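Local coordinates for FAD:protein FMN transferase (PDB 6NXI) that probably transfers the FMN moiety of FAD onto a threonine hydroxyl of target flavoproteins, releasing AMP, and binds FAD together with magnesium, at residues T91-L95 with T273-M278; V255-L261 with I292-V298; L95-P101 with L149-T155. Residue numbers count along the deposited sequence, not the author numbering.

Contact 1 of 3, residues T91-L95 with T273-M278. With MG (magnesium ion), chain C; FAD (flavin-adenine dinucleotide), chain B.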
loop_
_atom_site.group_PDB
_atom_site.type_symbol
_atom_site.label_atom_id
_atom_site.label_comp_id
_atom_site.label_asym_id
_atom_site.label_seq_id
_atom_site.Cartn_x
_atom_site.Cartn_y
_atom_site.Cartn_z
ATOM N N THR A 91 5.584 -12.191 -5.598
ATOM C CA THR A 91 5.240 -12.662 -4.251
ATOM C C THR A 91 4.608 -14.047 -4.291
ATOM O O THR A 91 3.999 -14.425 -3.285
ATOM C CB THR A 91 4.389 -11.606 -3.518
ATOM O OG1 THR A 91 3.147 -11.447 -4.204
ATOM C CG2 THR A 91 5.127 -10.305 -3.369
ATOM N N GLU A 92 4.753 -14.809 -5.389
ATOM C CA GLU A 92 4.276 -16.218 -5.452
ATOM C C GLU A 92 2.763 -16.247 -5.149
ATOM O O GLU A 92 2.322 -17.201 -4.485
ATOM C CB GLU A 92 5.102 -17.101 -4.488
ATOM C CG GLU A 92 6.622 -17.125 -4.767
ATOM C CD GLU A 92 7.532 -17.784 -3.710
ATOM O OE1 GLU A 92 7.014 -18.320 -2.677
ATOM O OE2 GLU A 92 8.781 -17.723 -3.877
ATOM N N GLY A 93 1.988 -15.236 -5.578
ATOM C CA GLY A 93 0.511 -15.226 -5.437
ATOM C C GLY A 93 0.001 -14.550 -4.168
ATOM O O GLY A 93 -1.243 -14.449 -4.002
ATOM N N ALA A 94 0.898 -14.163 -3.276
ATOM C CA ALA A 94 0.533 -13.592 -1.956
ATOM C C ALA A 94 -0.223 -12.259 -2.130
ATOM O O ALA A 94 -1.212 -12.035 -1.444
ATOM C CB ALA A 94 1.774 -13.424 -1.113
ATOM N N LEU A 95 0.301 -11.344 -2.941
ATOM C CA LEU A 95 -0.409 -10.093 -3.237
ATOM C C LEU A 95 -1.378 -10.362 -4.364
ATOM O O LEU A 95 -0.931 -10.672 -5.488
ATOM C CB LEU A 95 0.549 -8.978 -3.633
ATOM C CG LEU A 95 -0.114 -7.608 -3.600
ATOM C CD1 LEU A 95 -0.233 -7.117 -2.160
ATOM C CD2 LEU A 95 0.629 -6.577 -4.454
ATOM N N THR A 273 2.780 -5.424 1.743
ATOM C CA THR A 273 1.624 -6.303 2.050
ATOM C C THR A 273 1.969 -7.724 1.557
ATOM O O THR A 273 1.686 -8.728 2.245
ATOM C CB THR A 273 0.338 -5.747 1.423
ATOM O OG1 THR A 273 0.130 -4.357 1.794
ATOM C CG2 THR A 273 -0.834 -6.604 1.858
ATOM N N GLY A 274 2.487 -7.838 0.331
ATOM C CA GLY A 274 2.787 -9.134 -0.268
ATOM C C GLY A 274 3.779 -9.918 0.544
ATOM O O GLY A 274 3.511 -11.107 0.847
ATOM N N LEU A 275 4.873 -9.287 0.962
ATOM C CA LEU A 275 5.892 -9.993 1.760
ATOM C C LEU A 275 5.293 -10.381 3.132
ATOM O O LEU A 275 5.578 -11.496 3.636
ATOM C CB LEU A 275 7.154 -9.145 1.869
ATOM C CG LEU A 275 7.849 -8.811 0.554
ATOM C CD1 LEU A 275 9.081 -7.963 0.836
ATOM C CD2 LEU A 275 8.264 -10.049 -0.226
ATOM N N MET A 276 4.444 -9.546 3.723
ATOM C CA MET A 276 3.762 -9.895 5.006
ATOM C C MET A 276 2.966 -11.208 4.867
ATOM O O MET A 276 3.073 -12.087 5.738
ATOM C CB MET A 276 2.865 -8.757 5.466
ATOM C CG MET A 276 2.179 -9.048 6.763
ATOM S SD MET A 276 2.056 -7.476 7.692
ATOM C CE MET A 276 1.161 -8.151 9.088
ATOM N N VAL A 277 2.214 -11.363 3.787
ATOM C CA VAL A 277 1.370 -12.554 3.524
ATOM C C VAL A 277 2.292 -13.760 3.287
ATOM O O VAL A 277 1.938 -14.895 3.713
ATOM C CB VAL A 277 0.387 -12.330 2.360
ATOM C CG1 VAL A 277 -0.310 -13.609 1.965
ATOM C CG2 VAL A 277 -0.624 -11.217 2.650
ATOM N N MET A 278 3.458 -13.554 2.658
ATOM C CA MET A 278 4.410 -14.677 2.375
ATOM C C MET A 278 4.978 -15.244 3.675
ATOM O O MET A 278 5.225 -16.478 3.729
ATOM C CB MET A 278 5.570 -14.218 1.482
ATOM C CG MET A 278 5.151 -13.878 0.092
ATOM S SD MET A 278 6.620 -13.507 -0.935
ATOM C CE MET A 278 7.042 -15.147 -1.498
HETATM MG MG MG C . 0.188 -2.396 0.513
HETATM P PA FAD B . -2.070 -2.481 3.155
HETATM O O1A FAD B . -1.450 -3.325 4.209
HETATM O O2A FAD B . -1.216 -1.651 2.282
HETATM O O5B FAD B . -3.010 -3.376 2.222
HETATM C C5B FAD B . -4.146 -3.976 2.900
HETATM C C4B FAD B . -5.417 -3.776 2.113
HETATM O O4B FAD B . -5.349 -4.389 0.802
HETATM C C3B FAD B . -6.621 -4.410 2.809
HETATM O O3B FAD B . -7.261 -3.443 3.644
HETATM C C2B FAD B . -7.487 -4.890 1.639
HETATM O O2B FAD B . -8.274 -3.840 1.123
HETATM C C1B FAD B . -6.433 -5.296 0.617
HETATM N N9A FAD B . -5.905 -6.639 0.732
HETATM C C8A FAD B . -5.986 -7.526 1.814
HETATM N N7A FAD B . -5.272 -8.607 1.609
HETATM C C5A FAD B . -4.736 -8.482 0.343
HETATM C C6A FAD B . -3.924 -9.333 -0.422
HETATM N N6A FAD B . -3.428 -10.504 0.015
HETATM N N1A FAD B . -3.533 -8.867 -1.625
HETATM C C2A FAD B . -4.015 -7.684 -2.054
HETATM N N3A FAD B . -4.785 -6.793 -1.415
HETATM C C4A FAD B . -5.121 -7.271 -0.205
HETATM N N1 FAD B . -11.375 3.595 3.108
HETATM C C2 FAD B . -12.598 4.102 3.489
HETATM O O2 FAD B . -13.069 3.826 4.615
HETATM N N3 FAD B . -13.311 4.932 2.685
HETATM C C4 FAD B . -12.874 5.298 1.438
HETATM O O4 FAD B . -13.555 6.021 0.725
HETATM C C4X FAD B . -11.616 4.772 0.994
HETATM N N5 FAD B . -11.176 5.093 -0.206
HETATM C C5X FAD B . -9.971 4.570 -0.615
HETATM C C6 FAD B . -9.493 4.881 -1.903
HETATM C C7 FAD B . -8.295 4.403 -2.392
HETATM C C7M FAD B . -7.841 4.783 -3.783
HETATM C C8 FAD B . -7.509 3.579 -1.552
HETATM C C8M FAD B . -6.196 3.009 -2.022
HETATM C C9 FAD B . -7.973 3.258 -0.273
HETATM C C9A FAD B . -9.191 3.745 0.224
HETATM N N10 FAD B . -9.697 3.422 1.489
HETATM C C10 FAD B . -10.915 3.919 1.918
HETATM C "C1'" FAD B . -8.885 2.615 2.426
HETATM C "C2'" FAD B . -8.872 1.156 2.140
HETATM O "O2'" FAD B . -10.178 0.606 2.289
HETATM C "C3'" FAD B . -7.923 0.458 3.129
HETATM O "O3'" FAD B . -8.354 0.582 4.467
HETATM C "C4'" FAD B . -6.509 1.006 3.132
HETATM O "O4'" FAD B . -6.121 1.300 1.800
HETATM C "C5'" FAD B . -5.545 0.071 3.837
HETATM O "O5'" FAD B . -4.202 0.564 3.611
HETATM P P FAD B . -3.007 -0.039 4.456
HETATM O O1P FAD B . -3.347 -0.143 5.873
HETATM O O2P FAD B . -1.827 0.748 3.931
HETATM O O3P FAD B . -3.071 -1.519 3.882
#

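Contact 2 of 3, residues V255-L261 with I292-V298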
loop_
_atom_site.group_PDB
_atom_site.type_symbol
_atom_site.label_atom_id
_atom_site.label_comp_id
_atom_site.label_asym_id
_atom_site.label_seq_id
_atom_site.Cartn_x
_atom_site.Cartn_y
_atom_site.Cartn_z
ATOM N N VAL A 255 4.189 -12.627 11.482
ATOM C CA VAL A 255 4.698 -11.306 11.037
ATOM C C VAL A 255 3.894 -10.192 11.698
ATOM O O VAL A 255 2.691 -10.173 11.578
ATOM C CB VAL A 255 4.723 -11.168 9.509
ATOM C CG1 VAL A 255 5.268 -9.794 9.106
ATOM C CG2 VAL A 255 5.528 -12.294 8.877
ATOM N N VAL A 256 4.591 -9.275 12.366
ATOM C CA VAL A 256 3.979 -8.124 13.071
ATOM C C VAL A 256 3.923 -6.941 12.095
ATOM O O VAL A 256 2.877 -6.297 12.002
ATOM C CB VAL A 256 4.818 -7.761 14.310
ATOM C CG1 VAL A 256 4.363 -6.425 14.895
ATOM C CG2 VAL A 256 4.789 -8.877 15.328
ATOM N N SER A 257 5.016 -6.680 11.395
ATOM C CA SER A 257 5.074 -5.534 10.457
ATOM C C SER A 257 6.130 -5.808 9.401
ATOM O O SER A 257 7.125 -6.502 9.645
ATOM C CB SER A 257 5.306 -4.212 11.177
ATOM O OG SER A 257 6.646 -4.105 11.650
ATOM N N VAL A 258 5.973 -5.139 8.263
ATOM C CA VAL A 258 6.934 -5.223 7.162
ATOM C C VAL A 258 7.104 -3.807 6.669
ATOM O O VAL A 258 6.076 -3.189 6.312
ATOM C CB VAL A 258 6.429 -6.141 6.035
ATOM C CG1 VAL A 258 7.422 -6.167 4.915
ATOM C CG2 VAL A 258 6.131 -7.556 6.558
ATOM N N THR A 259 8.349 -3.361 6.660
ATOM C CA THR A 259 8.763 -2.071 6.078
ATOM C C THR A 259 9.592 -2.331 4.814
ATOM O O THR A 259 10.569 -3.071 4.883
ATOM C CB THR A 259 9.581 -1.260 7.085
ATOM O OG1 THR A 259 8.779 -1.175 8.266
ATOM C CG2 THR A 259 9.870 0.115 6.518
ATOM N N VAL A 260 9.220 -1.683 3.696
ATOM C CA VAL A 260 9.889 -1.827 2.392
ATOM C C VAL A 260 10.300 -0.438 1.896
ATOM O O VAL A 260 9.472 0.493 1.921
ATOM C CB VAL A 260 8.969 -2.536 1.376
ATOM C CG1 VAL A 260 9.644 -2.598 0.026
ATOM C CG2 VAL A 260 8.556 -3.923 1.847
ATOM N N LEU A 261 11.538 -0.339 1.427
ATOM C CA LEU A 261 11.984 0.827 0.623
ATOM C C LEU A 261 11.955 0.489 -0.871
ATOM O O LEU A 261 12.367 -0.597 -1.275
ATOM C CB LEU A 261 13.395 1.214 1.024
ATOM C CG LEU A 261 13.669 1.314 2.517
ATOM C CD1 LEU A 261 15.136 1.715 2.758
ATOM C CD2 LEU A 261 12.725 2.281 3.165
ATOM N N ILE A 292 15.583 -6.077 -2.588
ATOM C CA ILE A 292 14.534 -5.244 -1.950
ATOM C C ILE A 292 14.962 -4.951 -0.522
ATOM O O ILE A 292 15.170 -5.910 0.235
ATOM C CB ILE A 292 13.168 -5.945 -1.983
ATOM C CG1 ILE A 292 12.801 -6.469 -3.365
ATOM C CG2 ILE A 292 12.105 -5.002 -1.464
ATOM C CD1 ILE A 292 11.553 -7.309 -3.358
ATOM N N PRO A 293 15.121 -3.678 -0.123
ATOM C CA PRO A 293 15.357 -3.324 1.272
ATOM C C PRO A 293 14.080 -3.580 2.087
ATOM O O PRO A 293 13.051 -2.915 1.880
ATOM C CB PRO A 293 15.766 -1.861 1.252
ATOM C CG PRO A 293 16.058 -1.556 -0.183
ATOM C CD PRO A 293 15.202 -2.488 -0.991
ATOM N N VAL A 294 14.151 -4.538 3.014
ATOM C CA VAL A 294 12.972 -4.897 3.834
ATOM C C VAL A 294 13.408 -5.108 5.280
ATOM O O VAL A 294 14.475 -5.740 5.509
ATOM C CB VAL A 294 12.279 -6.164 3.321
ATOM C CG1 VAL A 294 10.999 -6.434 4.091
ATOM C CG2 VAL A 294 12.016 -6.063 1.834
ATOM N N LEU A 295 12.545 -4.678 6.196
ATOM C CA LEU A 295 12.640 -5.019 7.629
ATOM C C LEU A 295 11.325 -5.671 8.027
ATOM O O LEU A 295 10.257 -5.044 7.963
ATOM C CB LEU A 295 12.929 -3.769 8.457
ATOM C CG LEU A 295 13.117 -4.037 9.949
ATOM C CD1 LEU A 295 14.402 -4.796 10.184
ATOM C CD2 LEU A 295 13.106 -2.729 10.718
ATOM N N MET A 296 11.421 -6.904 8.492
ATOM C CA MET A 296 10.236 -7.604 9.010
ATOM C C MET A 296 10.412 -7.804 10.487
ATOM O O MET A 296 11.508 -8.270 10.884
ATOM C CB MET A 296 10.079 -8.977 8.408
ATOM C CG MET A 296 9.730 -8.942 6.998
ATOM S SD MET A 296 9.119 -10.595 6.747
ATOM C CE MET A 296 9.271 -10.681 4.987
ATOM N N ILE A 297 9.388 -7.443 11.225
ATOM C CA ILE A 297 9.334 -7.710 12.677
ATOM C C ILE A 297 8.404 -8.891 12.884
ATOM O O ILE A 297 7.284 -8.870 12.378
ATOM C CB ILE A 297 8.863 -6.459 13.410
ATOM C CG1 ILE A 297 9.839 -5.307 13.140
ATOM C CG2 ILE A 297 8.721 -6.790 14.890
ATOM C CD1 ILE A 297 9.403 -4.044 13.746
ATOM N N VAL A 298 8.877 -9.898 13.612
ATOM C CA VAL A 298 8.097 -11.142 13.806
ATOM C C VAL A 298 8.023 -11.427 15.288
ATOM O O VAL A 298 8.965 -11.067 16.022
ATOM C CB VAL A 298 8.641 -12.336 13.005
ATOM C CG1 VAL A 298 9.078 -11.863 11.624
ATOM C CG2 VAL A 298 9.754 -13.075 13.704
HETATM O O HOH W 1 8.723 -3.503 9.920
#

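Contact 3 of 3, residues L95-P101 with L149-T155. With MG (magnesium ion), chain C; FAD (flavin-adenine dinucleotide), chain B.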
loop_
_atom_site.group_PDB
_atom_site.type_symbol
_atom_site.label_atom_id
_atom_site.label_comp_id
_atom_site.label_asym_id
_atom_site.label_seq_id
_atom_site.Cartn_x
_atom_site.Cartn_y
_atom_site.Cartn_z
ATOM N N LEU A 95 0.301 -11.344 -2.941
ATOM C CA LEU A 95 -0.409 -10.093 -3.237
ATOM C C LEU A 95 -1.378 -10.362 -4.364
ATOM O O LEU A 95 -0.931 -10.672 -5.488
ATOM C CB LEU A 95 0.549 -8.978 -3.633
ATOM C CG LEU A 95 -0.114 -7.608 -3.600
ATOM C CD1 LEU A 95 -0.233 -7.117 -2.160
ATOM C CD2 LEU A 95 0.629 -6.577 -4.454
ATOM N N ASP A 96 -2.667 -10.319 -4.077
ATOM C CA ASP A 96 -3.689 -10.675 -5.092
ATOM C C ASP A 96 -4.824 -9.676 -4.969
ATOM O O ASP A 96 -5.655 -9.839 -4.144
ATOM C CB ASP A 96 -4.133 -12.135 -4.963
ATOM C CG ASP A 96 -5.014 -12.570 -6.141
ATOM O OD1 ASP A 96 -5.597 -11.680 -6.805
ATOM O OD2 ASP A 96 -5.093 -13.809 -6.385
ATOM N N VAL A 97 -4.846 -8.662 -5.816
ATOM C CA VAL A 97 -5.884 -7.599 -5.768
ATOM C C VAL A 97 -7.272 -8.158 -6.122
ATOM O O VAL A 97 -8.242 -7.415 -5.939
ATOM C CB VAL A 97 -5.478 -6.410 -6.645
ATOM C CG1 VAL A 97 -4.257 -5.736 -6.045
ATOM C CG2 VAL A 97 -5.280 -6.813 -8.109
ATOM N N THR A 98 -7.413 -9.419 -6.557
ATOM C CA THR A 98 -8.776 -9.984 -6.795
ATOM C C THR A 98 -9.333 -10.572 -5.494
ATOM O O THR A 98 -10.410 -11.162 -5.544
ATOM C CB THR A 98 -8.811 -11.047 -7.892
ATOM O OG1 THR A 98 -8.167 -12.223 -7.407
ATOM C CG2 THR A 98 -8.150 -10.526 -9.142
ATOM N N VAL A 99 -8.717 -10.321 -4.328
ATOM C CA VAL A 99 -9.289 -10.810 -3.042
ATOM C C VAL A 99 -10.419 -9.879 -2.556
ATOM O O VAL A 99 -10.938 -10.077 -1.417
ATOM C CB VAL A 99 -8.253 -11.005 -1.913
ATOM C CG1 VAL A 99 -7.299 -12.147 -2.203
ATOM C CG2 VAL A 99 -7.544 -9.721 -1.545
ATOM N N GLY A 100 -10.836 -8.903 -3.344
ATOM C CA GLY A 100 -11.971 -8.033 -3.024
ATOM C C GLY A 100 -13.120 -8.742 -2.304
ATOM O O GLY A 100 -13.556 -8.277 -1.250
ATOM N N PRO A 101 -13.715 -9.804 -2.869
ATOM C CA PRO A 101 -14.859 -10.474 -2.243
ATOM C C PRO A 101 -14.553 -10.933 -0.817
ATOM O O PRO A 101 -15.494 -10.914 -0.017
ATOM C CB PRO A 101 -15.168 -11.640 -3.226
ATOM C CG PRO A 101 -14.620 -11.138 -4.560
ATOM C CD PRO A 101 -13.347 -10.433 -4.141
ATOM N N LEU A 149 -15.948 -11.085 -10.360
ATOM C CA LEU A 149 -14.564 -10.709 -9.963
ATOM C C LEU A 149 -14.653 -9.307 -9.378
ATOM O O LEU A 149 -15.349 -8.479 -9.960
ATOM C CB LEU A 149 -13.576 -10.739 -11.139
ATOM C CG LEU A 149 -12.112 -10.911 -10.723
ATOM C CD1 LEU A 149 -11.808 -12.346 -10.345
ATOM C CD2 LEU A 149 -11.193 -10.468 -11.825
ATOM N N TYR A 150 -13.995 -9.061 -8.250
ATOM C CA TYR A 150 -14.033 -7.733 -7.592
ATOM C C TYR A 150 -12.594 -7.382 -7.224
ATOM O O TYR A 150 -11.991 -8.045 -6.386
ATOM C CB TYR A 150 -14.954 -7.798 -6.380
ATOM C CG TYR A 150 -15.262 -6.502 -5.670
ATOM C CD1 TYR A 150 -14.277 -5.783 -5.003
ATOM C CD2 TYR A 150 -16.550 -5.979 -5.638
ATOM C CE1 TYR A 150 -14.565 -4.586 -4.380
ATOM C CE2 TYR A 150 -16.850 -4.778 -5.007
ATOM C CZ TYR A 150 -15.855 -4.091 -4.337
ATOM O OH TYR A 150 -16.186 -2.902 -3.736
ATOM N N VAL A 151 -12.028 -6.412 -7.923
ATOM C CA VAL A 151 -10.611 -5.988 -7.745
ATOM C C VAL A 151 -10.617 -4.867 -6.712
ATOM O O VAL A 151 -11.455 -3.949 -6.792
ATOM C CB VAL A 151 -10.013 -5.503 -9.085
ATOM C CG1 VAL A 151 -8.653 -4.905 -8.885
ATOM C CG2 VAL A 151 -9.956 -6.629 -10.108
ATOM N N ASP A 152 -9.688 -4.971 -5.774
ATOM C CA ASP A 152 -9.467 -4.033 -4.657
ATOM C C ASP A 152 -8.032 -3.527 -4.778
ATOM O O ASP A 152 -7.110 -4.367 -4.783
ATOM C CB ASP A 152 -9.662 -4.816 -3.374
ATOM C CG ASP A 152 -9.396 -4.036 -2.108
ATOM O OD1 ASP A 152 -9.021 -2.880 -2.183
ATOM O OD2 ASP A 152 -9.622 -4.630 -1.037
ATOM N N LEU A 153 -7.830 -2.226 -4.999
ATOM C CA LEU A 153 -6.468 -1.689 -5.100
ATOM C C LEU A 153 -6.078 -0.964 -3.808
ATOM O O LEU A 153 -5.125 -0.202 -3.851
ATOM C CB LEU A 153 -6.351 -0.775 -6.326
ATOM C CG LEU A 153 -6.696 -1.478 -7.639
ATOM C CD1 LEU A 153 -6.674 -0.492 -8.802
ATOM C CD2 LEU A 153 -5.747 -2.631 -7.881
ATOM N N SER A 154 -6.701 -1.305 -2.693
ATOM C CA SER A 154 -6.409 -0.637 -1.387
ATOM C C SER A 154 -4.941 -0.769 -1.006
ATOM O O SER A 154 -4.428 0.076 -0.228
ATOM C CB SER A 154 -7.310 -1.244 -0.317
ATOM O OG SER A 154 -8.638 -0.821 -0.538
ATOM N N THR A 155 -4.285 -1.825 -1.487
ATOM C CA THR A 155 -2.942 -2.220 -1.030
ATOM C C THR A 155 -1.910 -1.441 -1.804
ATOM O O THR A 155 -0.740 -1.625 -1.490
ATOM C CB THR A 155 -2.721 -3.717 -1.173
ATOM O OG1 THR A 155 -1.651 -4.104 -0.317
ATOM C CG2 THR A 155 -2.420 -4.172 -2.566
HETATM MG MG MG C . 0.188 -2.396 0.513
HETATM P PA FAD B . -2.070 -2.481 3.155
HETATM O O1A FAD B . -1.450 -3.325 4.209
HETATM O O2A FAD B . -1.216 -1.651 2.282
HETATM O O5B FAD B . -3.010 -3.376 2.222
HETATM C C5B FAD B . -4.146 -3.976 2.900
HETATM C C4B FAD B . -5.417 -3.776 2.113
HETATM O O4B FAD B . -5.349 -4.389 0.802
HETATM C C3B FAD B . -6.621 -4.410 2.809
HETATM O O3B FAD B . -7.261 -3.443 3.644
HETATM C C2B FAD B . -7.487 -4.890 1.639
HETATM O O2B FAD B . -8.274 -3.840 1.123
HETATM C C1B FAD B . -6.433 -5.296 0.617
HETATM N N9A FAD B . -5.905 -6.639 0.732
HETATM C C8A FAD B . -5.986 -7.526 1.814
HETATM N N7A FAD B . -5.272 -8.607 1.609
HETATM C C5A FAD B . -4.736 -8.482 0.343
HETATM C C6A FAD B . -3.924 -9.333 -0.422
HETATM N N6A FAD B . -3.428 -10.504 0.015
HETATM N N1A FAD B . -3.533 -8.867 -1.625
HETATM C C2A FAD B . -4.015 -7.684 -2.054
HETATM N N3A FAD B . -4.785 -6.793 -1.415
HETATM C C4A FAD B . -5.121 -7.271 -0.205
HETATM N N1 FAD B . -11.375 3.595 3.108
HETATM C C2 FAD B . -12.598 4.102 3.489
HETATM O O2 FAD B . -13.069 3.826 4.615
HETATM N N3 FAD B . -13.311 4.932 2.685
HETATM C C4 FAD B . -12.874 5.298 1.438
HETATM O O4 FAD B . -13.555 6.021 0.725
HETATM C C4X FAD B . -11.616 4.772 0.994
HETATM N N5 FAD B . -11.176 5.093 -0.206
HETATM C C5X FAD B . -9.971 4.570 -0.615
HETATM C C6 FAD B . -9.493 4.881 -1.903
HETATM C C7 FAD B . -8.295 4.403 -2.392
HETATM C C7M FAD B . -7.841 4.783 -3.783
HETATM C C8 FAD B . -7.509 3.579 -1.552
HETATM C C8M FAD B . -6.196 3.009 -2.022
HETATM C C9 FAD B . -7.973 3.258 -0.273
HETATM C C9A FAD B . -9.191 3.745 0.224
HETATM N N10 FAD B . -9.697 3.422 1.489
HETATM C C10 FAD B . -10.915 3.919 1.918
HETATM C "C1'" FAD B . -8.885 2.615 2.426
HETATM C "C2'" FAD B . -8.872 1.156 2.140
HETATM O "O2'" FAD B . -10.178 0.606 2.289
HETATM C "C3'" FAD B . -7.923 0.458 3.129
HETATM O "O3'" FAD B . -8.354 0.582 4.467
HETATM C "C4'" FAD B . -6.509 1.006 3.132
HETATM O "O4'" FAD B . -6.121 1.300 1.800
HETATM C "C5'" FAD B . -5.545 0.071 3.837
HETATM O "O5'" FAD B . -4.202 0.564 3.611
HETATM P P FAD B . -3.007 -0.039 4.456
HETATM O O1P FAD B . -3.347 -0.143 5.873
HETATM O O2P FAD B . -1.827 0.748 3.931
HETATM O O3P FAD B . -3.071 -1.519 3.882
HETATM O O HOH W 2 -12.535 -11.237 -7.214
#

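Contact 1 of 3, residues T91-L95 with T273-M278
Thr91 is the first residue to leave the helical conformation after helix 75-90, and it turns its CG2 methyl to the CA of Gly274, 4.1 Å away. Its hydroxyl serves its own loop: Leu95 N donates to Thr91 OG1 at 3.1 Å, and OG1 also bonds to Leu87 O, so the hydroxyl ties the loop back to its own backbone while the methyl faces the helix. Glu92 takes positive phi as the C' residue of a Schellman motif, and Thr91 to Ala94 form a type I' turn closed by Ala94 N to Thr91 O at 3.1 Å. The carboxylate of Glu92, at the exposed edge of the contact, brings OE1 to 3.4 Å from Met278 CE, while OE2 forms a salt bridge with Arg282. At Gly93 a CB would jam against the preceding carbonyl. Ala94 is small enough to sit directly on the helix: its CB is 3.7 Å from Val277 CG1 and 3.6 Å from Met278 CG, and its carbonyl O accepts from FAD N6A at 3.1 Å. Leu95 closes the packing, with CD1 3.8 Å from Gly274 N. Gly274 permits this close approach, since a CB there would clash with Thr91 CG2. One turn before Val277, Thr273 OG1, also hydrogen-bonded to Ser225 OG, binds magnesium at 2.3 Å, so the same helix that supports the adenine-binding loop holds the metal, alongside Asp269 and Thr155. Away from the loop, Leu275 packs on strand 294-299 and Met276 on strand 255-262; Met278, wedged against Thr91 and Ala94, also reaches Val286 of helix 280-289.

Contact 2 of 3, residues V255-L261 with I292-V298
Val258 overlaps two residues of the neighbouring strand, its CG1 lying 3.7 Å from Val294 CG1 and its CG2 3.9 Å from Met296 CG. Val260 extends this apolar face, with CG1 3.7 Å from Ile292 CG2; these beta-branched valines suit the extended backbone and present a compact surface to helix 265-278, while Val294 and Met296 meet helix 280-289. Thr259 and Leu295 form a hydrogen-bonded pair, N to O at 2.9 Å in both directions, and Leu261 N continues the pattern to Pro293 O at 3.0 Å. Having no NH to give, Pro293 still accepts through its carbonyl. These are adjacent antiparallel strands of the large sheet, joined through the two helices between them and flanked by strands 220-225 and 304-308. Near Val255 the register slips by one in a classic beta bulge: Val256 and Ser257 both face Ile297, whose O accepts from Val256 N at 2.7 Å and weakly from Ser257 N at 3.3 Å. On the other face, Ser257 OG and Thr259 OG1 hold a water at 2.8 and 2.9 Å, and this water donates to Leu295 O at 2.9 Å. Ile297 CD1 lies 3.5 Å from Ser257 OG on this same face.

Contact 3 of 3, residues L95-P101 with L149-T155
Val97, with chi1 in the m well, spreads its two methyls over the opposite segment: CG2 lies 4.0 Å from Val151 CG1 and CG1 lies 3.9 Å from Leu153 CD2. A branched, unfunctionalised side chain suits this buried position, where the backbone supplies the polar link, Asp152 N to Val97 O at 2.8 Å. Thr98, a p rotamer, directs OG1 back to Asp96 OD1 at 2.7 Å. Since Thr98 N also donates to Asp96 OD1 at 2.9 Å, Asp96 forms an Asx turn. Asp152 repeats the device with a t chi1: its OD1 accepts from Ser154 N at 2.9 Å and from Ser154 OG at 2.7 Å, while OD2 accepts from the FAD ribose hydroxyl O2B at 2.7 Å. One carboxylate thereby shapes the loop and binds the ligand. Tyr150 CB lies 3.8 Å from Pro101 CD, and Tyr150 O is 3.4 Å from Gly100 CA; a side chain at Gly100 would clash with that oxygen. A water bridges Tyr150 N and Thr98 O, at 2.8 and 2.7 Å. The t rotamer of Leu95 brings CD1 to 3.7 Å from Thr155 CG2, leaving Thr155 OG1 to donate to FAD O5B at 3.0 Å. At the adenine, Asp96 N donates to N1A at 3.0 Å, and Val99 CG2 approaches C5A to 3.6 Å. With Thr155 O binding magnesium at 2.3 Å, the two segments form the adenine and ribose side of the FAD pocket and part of its metal site in this ApbE-family flavin transferase.

All three contacts are largely buried, but contact 1 alone has a fully exposed touching residue, Glu92. Contacts 1 and 3 share Leu95, both line the FAD pocket and each gives a ligand to the same magnesium, Thr273 through OG1 and Thr155 through its backbone O; Thr273 OG1 and Thr155 OG1 lie 2.8 Å apart. Contact 2 stays clear of contact 3, with nearest atoms about 10 Å apart, yet touches contact 1 where Met276 packs on Val258 and Leu275 on Val294. Contact 2 is antiparallel strand pairing interrupted by one classic bulge, contact 1 is loop-on-helix packing without hydrogen bonds across it, and contact 3 joins a loop to a segment running into helix 100-105, through a single direct one.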